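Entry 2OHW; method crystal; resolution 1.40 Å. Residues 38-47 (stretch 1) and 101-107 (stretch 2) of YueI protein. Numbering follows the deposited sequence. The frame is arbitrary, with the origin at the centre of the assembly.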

# COMPACT_ATOMS: atom_id res chain seq x y z
N VAL A 38 -4.32 -5.06 -3.46
CA VAL A 38 -5.02 -5.83 -2.45
C VAL A 38 -5.17 -5.04 -1.15
O VAL A 38 -6.21 -5.09 -0.50
CB VAL A 38 -4.26 -7.17 -2.18
CG1 VAL A 38 -4.87 -7.92 -1.02
CG2 VAL A 38 -4.27 -8.04 -3.44
N LEU A 39 -4.13 -4.29 -0.76
CA LEU A 39 -4.18 -3.50 0.46
C LEU A 39 -3.09 -2.44 0.37
O LEU A 39 -2.02 -2.68 -0.19
CB LEU A 39 -3.95 -4.38 1.69
CG LEU A 39 -4.30 -3.81 3.08
CD1 LEU A 39 -5.82 -3.88 3.33
CD2 LEU A 39 -3.59 -4.65 4.11
N ALA A 40 -3.37 -1.27 0.93
CA ALA A 40 -2.38 -0.20 0.99
C ALA A 40 -2.40 0.41 2.38
O ALA A 40 -3.47 0.56 2.98
CB ALA A 40 -2.67 0.84 -0.06
N LEU A 41 -1.22 0.74 2.91
CA LEU A 41 -1.07 1.42 4.20
C LEU A 41 -0.38 2.75 3.97
O LEU A 41 0.55 2.82 3.14
CB LEU A 41 -0.19 0.60 5.13
CG LEU A 41 -0.73 -0.72 5.68
CD1 LEU A 41 0.36 -1.35 6.56
CD2 LEU A 41 -2.00 -0.57 6.45
N THR A 42 -0.80 3.80 4.68
CA THR A 42 -0.08 5.07 4.59
C THR A 42 1.27 4.94 5.30
O THR A 42 1.48 4.03 6.12
CB THR A 42 -0.84 6.23 5.26
OG1 THR A 42 -0.88 6.02 6.68
CG2 THR A 42 -2.24 6.38 4.69
N LYS A 43 2.18 5.87 4.99
CA LYS A 43 3.45 5.93 5.73
C LYS A 43 3.19 6.04 7.24
O LYS A 43 3.84 5.37 8.04
CB LYS A 43 4.33 7.07 5.22
CG LYS A 43 4.93 6.80 3.85
CD LYS A 43 5.64 8.04 3.28
CE LYS A 43 6.70 8.55 4.24
NZ LYS A 43 7.78 7.54 4.38
N GLY A 44 2.20 6.84 7.62
CA GLY A 44 1.87 6.99 9.03
C GLY A 44 1.46 5.68 9.69
O GLY A 44 1.85 5.40 10.81
N GLN A 45 0.66 4.88 8.98
CA GLN A 45 0.29 3.55 9.48
C GLN A 45 1.51 2.63 9.57
O GLN A 45 1.66 1.88 10.54
CB GLN A 45 -0.81 2.95 8.60
CG GLN A 45 -2.13 3.71 8.73
CD GLN A 45 -3.20 3.14 7.81
OE1 GLN A 45 -2.97 2.98 6.62
NE2 GLN A 45 -4.37 2.84 8.38
N VAL A 46 2.38 2.66 8.56
CA VAL A 46 3.56 1.78 8.64
C VAL A 46 4.42 2.15 9.85
O VAL A 46 5.07 1.28 10.46
CB VAL A 46 4.37 1.80 7.32
CG1 VAL A 46 5.69 1.03 7.46
CG2 VAL A 46 3.53 1.20 6.21
N LEU A 47 4.43 3.43 10.20
CA LEU A 47 5.25 3.91 11.33
C LEU A 47 4.67 3.55 12.69
O LEU A 47 5.34 3.76 13.72
CB LEU A 47 5.46 5.43 11.21
CG LEU A 47 6.36 5.90 10.06
CD1 LEU A 47 6.20 7.40 9.79
CD2 LEU A 47 7.83 5.53 10.26
N HIS A 101 5.96 12.18 -4.76
CA HIS A 101 5.87 11.85 -3.35
C HIS A 101 4.52 11.17 -3.22
O HIS A 101 3.52 11.72 -3.65
CB HIS A 101 5.94 13.10 -2.48
CG HIS A 101 6.54 12.88 -1.13
ND1 HIS A 101 6.30 11.76 -0.37
CD2 HIS A 101 7.37 13.66 -0.39
CE1 HIS A 101 6.95 11.84 0.77
NE2 HIS A 101 7.62 12.99 0.79
N THR A 102 4.51 9.95 -2.70
CA THR A 102 3.25 9.28 -2.43
C THR A 102 3.11 9.13 -0.93
O THR A 102 4.09 8.87 -0.25
CB THR A 102 3.16 7.88 -3.11
OG1 THR A 102 1.96 7.23 -2.66
CG2 THR A 102 4.34 6.97 -2.72
N PRO A 103 1.88 9.26 -0.41
CA PRO A 103 1.69 9.07 1.03
C PRO A 103 1.64 7.60 1.43
O PRO A 103 1.54 7.30 2.61
CB PRO A 103 0.31 9.70 1.27
CG PRO A 103 -0.41 9.46 -0.01
CD PRO A 103 0.62 9.60 -1.09
N LEU A 104 1.66 6.69 0.45
CA LEU A 104 1.56 5.25 0.75
C LEU A 104 2.91 4.69 1.15
O LEU A 104 3.92 4.97 0.49
CB LEU A 104 0.94 4.48 -0.42
CG LEU A 104 -0.48 4.97 -0.74
CD1 LEU A 104 -1.11 4.11 -1.79
CD2 LEU A 104 -1.37 5.03 0.51
N GLY A 105 2.93 3.89 2.22
CA GLY A 105 4.14 3.26 2.75
C GLY A 105 4.32 1.84 2.26
O GLY A 105 5.43 1.41 1.96
N ILE A 106 3.22 1.10 2.17
CA ILE A 106 3.25 -0.30 1.76
C ILE A 106 2.07 -0.52 0.85
O ILE A 106 0.98 0.03 1.09
CB ILE A 106 3.20 -1.24 3.00
CG1 ILE A 106 4.62 -1.43 3.55
CG2 ILE A 106 2.44 -2.53 2.71
CD1 ILE A 106 4.67 -2.14 4.86
N VAL A 107 2.29 -1.27 -0.23
CA VAL A 107 1.20 -1.72 -1.11
C VAL A 107 1.39 -3.21 -1.34
O VAL A 107 2.47 -3.64 -1.73
CB VAL A 107 1.23 -0.98 -2.47
CG1 VAL A 107 0.19 -1.55 -3.43
CG2 VAL A 107 0.99 0.52 -2.28

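The contact is a short antiparallel strand pairing that ends in a bulge, beside which Gly 105 leaves a hollow facing Val 46 on the following helix. In the regular part, Ala 40 pairs with Val 107 and Leu 41 with Ile 106. Leu 41 N donates to Ile 106 O at 2.9 Å, while the return bond from Ile 106 N to Leu 41 O is weak at 3.3 Å. Leu 41 O is better served by Gly 105 N, at 2.8 Å, so one carbonyl takes two successive amides and the register slips by one before Thr 42 meets Leu 104. Beyond the slip, Lys 43 N donates to Pro 103 O at 2.8 Å, tying the first turn of the helix to the other stretch.

The hollow lies at Gly 105. A CB there would point toward stretch 1 and stand 2.9 Å from Val 46 CG2, a clash, and 3.1 Å from Lys 43 CA. Without one, Val 46 CG2 settles 4.1 Å from Gly 105 CA and also packs against Ile 106, 3.8 Å from its CD1. Ile 106 thus spans strand and helix: on the face it shares with Leu 41, the two CB atoms are 4.4 Å apart.

On the other face sit Ala 40 and Val 107. Ala 40 is a small bump, its CB 4.3 Å from Val 107 CG2 and 4.0 Å from Leu 104 CD1. The CA-to-CB bond of Leu 104 points away overall, yet with chi1 m and chi2 t its end comes nearer, so that CD1 touches Ala 40 CB.

Thr 42 stands at the N-cap position, where strand gives way to helix. Its OG1 accepts the capping bond from Gln 45 N at 3.0 Å, and Gln 45 OE1 accepts a hydrogen bond from Thr 42 N at 3.0 Å. The rule to read here is economical: a bulge shifts the register by one, a glycine leaves room, and a valine one helical turn past the cap fills it.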